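Local coordinates for protein folylpolyglutamate synthase (FolC) (Helicobacter pylori, PDB 6K8C) that probably adds glutamate to dihydropteroate to form dihydrofolate and then lengthens the polyglutamate tail of reduced folates, at the expense of ATP, at residues P280-A293 with E371-F385. Numbering follows the deposited sequence.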
# COMPACT_ATOMS: atom_id res chain seq x y z
N PRO A 280 -9.57 19.32 -11.45
CA PRO A 280 -9.92 19.10 -12.87
C PRO A 280 -8.71 18.90 -13.77
O PRO A 280 -8.84 18.24 -14.81
CB PRO A 280 -10.69 20.37 -13.24
CG PRO A 280 -11.29 20.83 -11.97
CD PRO A 280 -10.32 20.46 -10.88
N ASN A 281 -7.54 19.43 -13.41
CA ASN A 281 -6.37 19.38 -14.28
C ASN A 281 -5.18 18.65 -13.66
O ASN A 281 -4.07 18.74 -14.21
CB ASN A 281 -5.95 20.80 -14.69
CG ASN A 281 -5.35 21.59 -13.54
OD1 ASN A 281 -5.68 21.35 -12.38
ND2 ASN A 281 -4.46 22.52 -13.85
N ILE A 282 -5.36 17.94 -12.55
CA ILE A 282 -4.26 17.21 -11.92
C ILE A 282 -4.71 15.79 -11.62
O ILE A 282 -5.62 15.57 -10.81
CB ILE A 282 -3.75 17.91 -10.65
CG1 ILE A 282 -3.24 19.31 -10.97
CG2 ILE A 282 -2.63 17.10 -10.02
CD1 ILE A 282 -2.93 20.12 -9.74
N LEU A 283 -4.09 14.82 -12.29
CA LEU A 283 -4.22 13.41 -11.99
C LEU A 283 -3.00 12.97 -11.19
O LEU A 283 -1.87 13.34 -11.51
CB LEU A 283 -4.35 12.61 -13.29
CG LEU A 283 -4.58 11.09 -13.27
CD1 LEU A 283 -5.96 10.75 -12.71
CD2 LEU A 283 -4.42 10.55 -14.68
N ILE A 284 -3.23 12.19 -10.13
CA ILE A 284 -2.18 11.79 -9.20
C ILE A 284 -2.18 10.27 -9.07
O ILE A 284 -3.23 9.65 -8.94
CB ILE A 284 -2.36 12.44 -7.81
CG1 ILE A 284 -2.06 13.94 -7.88
CG2 ILE A 284 -1.46 11.78 -6.79
CD1 ILE A 284 -1.81 14.57 -6.52
N ASP A 285 -0.98 9.68 -9.09
CA ASP A 285 -0.86 8.23 -8.93
C ASP A 285 0.49 7.91 -8.31
O ASP A 285 1.52 8.40 -8.78
CB ASP A 285 -1.03 7.51 -10.27
CG ASP A 285 -1.19 6.01 -10.10
OD1 ASP A 285 -0.17 5.34 -9.83
OD2 ASP A 285 -2.33 5.51 -10.22
N VAL A 286 0.47 7.09 -7.26
CA VAL A 286 1.69 6.76 -6.52
C VAL A 286 2.46 5.60 -7.13
O VAL A 286 3.48 5.19 -6.55
CB VAL A 286 1.36 6.43 -5.05
CG1 VAL A 286 0.76 7.64 -4.36
CG2 VAL A 286 0.41 5.24 -4.98
N GLY A 287 2.03 5.07 -8.26
CA GLY A 287 2.67 3.90 -8.82
C GLY A 287 3.97 4.20 -9.55
O GLY A 287 4.36 5.34 -9.76
N HIS A 288 4.66 3.12 -9.93
CA HIS A 288 5.76 3.22 -10.89
C HIS A 288 5.98 1.81 -11.44
O HIS A 288 6.78 1.03 -10.90
CB HIS A 288 7.04 3.78 -10.30
CG HIS A 288 8.05 4.16 -11.33
ND1 HIS A 288 8.78 3.23 -12.04
CD2 HIS A 288 8.42 5.38 -11.81
CE1 HIS A 288 9.57 3.85 -12.90
NE2 HIS A 288 9.37 5.16 -12.78
N ASN A 289 5.27 1.49 -12.51
CA ASN A 289 5.24 0.15 -13.08
C ASN A 289 4.79 0.26 -14.52
O ASN A 289 3.96 1.12 -14.83
CB ASN A 289 4.26 -0.75 -12.31
CG ASN A 289 4.95 -1.91 -11.63
OD1 ASN A 289 6.17 -1.92 -11.49
ND2 ASN A 289 4.16 -2.89 -11.21
N PRO A 290 5.31 -0.59 -15.41
CA PRO A 290 4.74 -0.63 -16.76
C PRO A 290 3.24 -0.86 -16.74
O PRO A 290 2.51 -0.29 -17.56
CB PRO A 290 5.50 -1.80 -17.41
CG PRO A 290 6.79 -1.87 -16.67
CD PRO A 290 6.44 -1.52 -15.25
N HIS A 291 2.75 -1.68 -15.81
CA HIS A 291 1.32 -1.97 -15.77
C HIS A 291 0.52 -0.73 -15.40
O HIS A 291 -0.50 -0.43 -16.03
CB HIS A 291 1.03 -3.11 -14.80
CG HIS A 291 -0.38 -3.59 -14.85
ND1 HIS A 291 -0.81 -4.53 -15.77
CD2 HIS A 291 -1.47 -3.24 -14.14
CE1 HIS A 291 -2.10 -4.75 -15.60
NE2 HIS A 291 -2.53 -3.97 -14.62
N SER A 292 0.93 -0.01 -14.36
CA SER A 292 0.19 1.19 -13.99
C SER A 292 0.38 2.29 -15.03
O SER A 292 -0.55 3.06 -15.29
CB SER A 292 0.58 1.68 -12.60
OG SER A 292 1.98 1.90 -12.48
N ALA A 293 1.57 2.37 -15.64
CA ALA A 293 1.79 3.39 -16.65
C ALA A 293 0.86 3.20 -17.84
O ALA A 293 0.31 4.17 -18.37
CB ALA A 293 3.25 3.38 -17.09
N GLU A 371 -3.12 24.10 -18.17
CA GLU A 371 -2.49 22.85 -18.57
C GLU A 371 -3.00 21.71 -17.70
O GLU A 371 -3.52 21.92 -16.61
CB GLU A 371 -0.96 22.94 -18.48
CG GLU A 371 -0.35 24.07 -19.30
CD GLU A 371 -0.16 23.70 -20.76
OE1 GLU A 371 -0.58 22.59 -21.17
OE2 GLU A 371 0.42 24.52 -21.51
N ASN A 372 -2.84 20.48 -18.21
CA ASN A 372 -3.21 19.27 -17.49
C ASN A 372 -1.96 18.47 -17.14
O ASN A 372 -0.96 18.50 -17.86
CB ASN A 372 -4.17 18.42 -18.32
CG ASN A 372 -5.44 19.16 -18.69
OD1 ASN A 372 -6.07 19.78 -17.84
ND2 ASN A 372 -5.81 19.11 -19.97
N TYR A 373 -2.03 17.75 -16.02
CA TYR A 373 -0.85 17.13 -15.44
C TYR A 373 -1.16 15.74 -14.91
O TYR A 373 -2.24 15.51 -14.36
CB TYR A 373 -0.27 17.97 -14.30
CG TYR A 373 0.11 19.38 -14.68
CD1 TYR A 373 -0.82 20.41 -14.61
CD2 TYR A 373 1.40 19.68 -15.11
CE1 TYR A 373 -0.48 21.70 -14.96
CE2 TYR A 373 1.75 20.98 -15.46
CZ TYR A 373 0.80 21.99 -15.38
OH TYR A 373 1.12 23.28 -15.72
N LEU A 374 -0.20 14.83 -15.06
CA LEU A 374 -0.14 13.60 -14.30
C LEU A 374 1.06 13.67 -13.36
O LEU A 374 2.18 13.93 -13.80
CB LEU A 374 -0.01 12.36 -15.21
CG LEU A 374 0.33 11.04 -14.51
CD1 LEU A 374 -0.74 10.66 -13.50
CD2 LEU A 374 0.55 9.90 -15.51
N VAL A 375 0.80 13.48 -12.07
CA VAL A 375 1.84 13.38 -11.05
C VAL A 375 2.03 11.90 -10.75
O VAL A 375 1.08 11.21 -10.37
CB VAL A 375 1.45 14.17 -9.78
CG1 VAL A 375 2.47 13.93 -8.67
CG2 VAL A 375 1.31 15.65 -10.10
N TYR A 376 3.25 11.40 -10.93
CA TYR A 376 3.47 9.97 -11.00
C TYR A 376 4.88 9.62 -10.54
O TYR A 376 5.84 10.33 -10.84
CB TYR A 376 3.25 9.47 -12.43
CG TYR A 376 3.34 7.98 -12.65
CD1 TYR A 376 2.51 7.10 -11.99
CD2 TYR A 376 4.24 7.47 -13.58
CE1 TYR A 376 2.59 5.73 -12.22
CE2 TYR A 376 4.32 6.11 -13.81
CZ TYR A 376 3.49 5.24 -13.14
OH TYR A 376 3.58 3.88 -13.38
N GLY A 377 4.99 8.50 -9.82
CA GLY A 377 6.31 7.94 -9.59
C GLY A 377 6.49 7.17 -8.31
O GLY A 377 7.23 6.17 -8.28
N SER A 378 5.84 7.61 -7.23
CA SER A 378 6.03 7.03 -5.91
C SER A 378 5.05 7.71 -4.96
O SER A 378 4.43 8.72 -5.29
CB SER A 378 7.45 7.22 -5.39
OG SER A 378 7.88 8.57 -5.53
N PHE A 379 4.91 7.12 -3.77
CA PHE A 379 4.25 7.83 -2.68
C PHE A 379 4.97 9.13 -2.40
O PHE A 379 4.35 10.17 -2.14
CB PHE A 379 4.21 6.96 -1.42
CG PHE A 379 3.04 6.02 -1.34
CD1 PHE A 379 3.08 4.79 -1.97
CD2 PHE A 379 1.90 6.36 -0.62
CE1 PHE A 379 2.02 3.91 -1.89
CE2 PHE A 379 0.83 5.48 -0.54
CZ PHE A 379 0.89 4.25 -1.18
N LEU A 380 6.30 9.11 -2.48
CA LEU A 380 7.10 10.29 -2.17
C LEU A 380 6.83 11.41 -3.17
O LEU A 380 6.61 12.56 -2.78
CB LEU A 380 8.59 9.93 -2.16
CG LEU A 380 9.61 11.07 -2.20
CD1 LEU A 380 9.48 11.95 -0.96
CD2 LEU A 380 11.03 10.51 -2.31
N VAL A 381 6.83 11.08 -4.46
CA VAL A 381 6.58 12.10 -5.48
C VAL A 381 5.21 12.73 -5.29
O VAL A 381 5.06 13.95 -5.37
CB VAL A 381 6.73 11.48 -6.89
CG1 VAL A 381 6.04 12.35 -7.93
CG2 VAL A 381 8.20 11.31 -7.24
N ALA A 382 4.19 11.90 -5.03
CA ALA A 382 2.84 12.44 -4.90
C ALA A 382 2.69 13.27 -3.64
O ALA A 382 2.06 14.33 -3.66
CB ALA A 382 1.82 11.30 -4.91
N ASN A 383 3.25 12.79 -2.52
CA ASN A 383 3.11 13.52 -1.27
C ASN A 383 3.92 14.82 -1.29
O ASN A 383 3.47 15.84 -0.76
CB ASN A 383 3.53 12.64 -0.09
CG ASN A 383 3.56 13.40 1.22
OD1 ASN A 383 4.62 13.84 1.65
ND2 ASN A 383 2.40 13.56 1.84
N ALA A 384 5.11 14.79 -1.90
CA ALA A 384 5.91 16.01 -2.00
C ALA A 384 5.27 17.02 -2.94
O ALA A 384 5.33 18.23 -2.68
CB ALA A 384 7.33 15.67 -2.45
N PHE A 385 4.68 16.55 -4.04
CA PHE A 385 3.91 17.46 -4.89
C PHE A 385 2.76 18.08 -4.11
O PHE A 385 2.49 19.29 -4.22
CB PHE A 385 3.35 16.74 -6.11
CG PHE A 385 2.35 17.56 -6.87
CD1 PHE A 385 2.77 18.51 -7.77
CD2 PHE A 385 0.99 17.41 -6.63
CE1 PHE A 385 1.85 19.29 -8.46
CE2 PHE A 385 0.07 18.18 -7.31
CZ PHE A 385 0.50 19.12 -8.23
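Asn281 opens a parallel ladder with Glu371-Tyr373. Its ND2 donates to Glu371 O (3.0 Å) almost head-on to the carbonyl, its backbone O accepts the somewhat bent bond from Tyr373 N, and its OD1 is taken by Ser279. Further along, Leu283 uses both backbone polar atoms on the same neighbouring strand: its N reaches Tyr373 O at 2.9 Å in a nearly straight bond, and its O receives Val375 N at 2.7 Å. Asp285 N to Val375 O is the last of the series. Ile284 turns its backbone bonds the other way, to Glu276, and Leu374 turns its own to strand 308-312, so the pair sits inside the six-stranded sheet of the C-terminal Mur ligase-type glutamate ligase domain. Helix 379-390 packs on the face that carries Ile282, Ile284 and Val375: Ala382 CB meets Ile284 CG2 at 3.8 Å, while Val375 CG2 lies over the centre of the Phe385 ring and Ile282 CD1 touches that ring's edge. Asp285 OD1 closes an Asx turn by accepting from Gly287 N (2.7 Å), and OD2 is shared by Arg238 and Cys275 N. With CG anti to the backbone N (chi1 -176°), Tyr376 extends under Gly287 O, which stands over one ring face, and carries OH to Ser292 OG (2.7 Å), a hydrogen bond in which either hydroxyl could be the donor. Ser378 OG caps helix 379-390 by accepting from Val381 N.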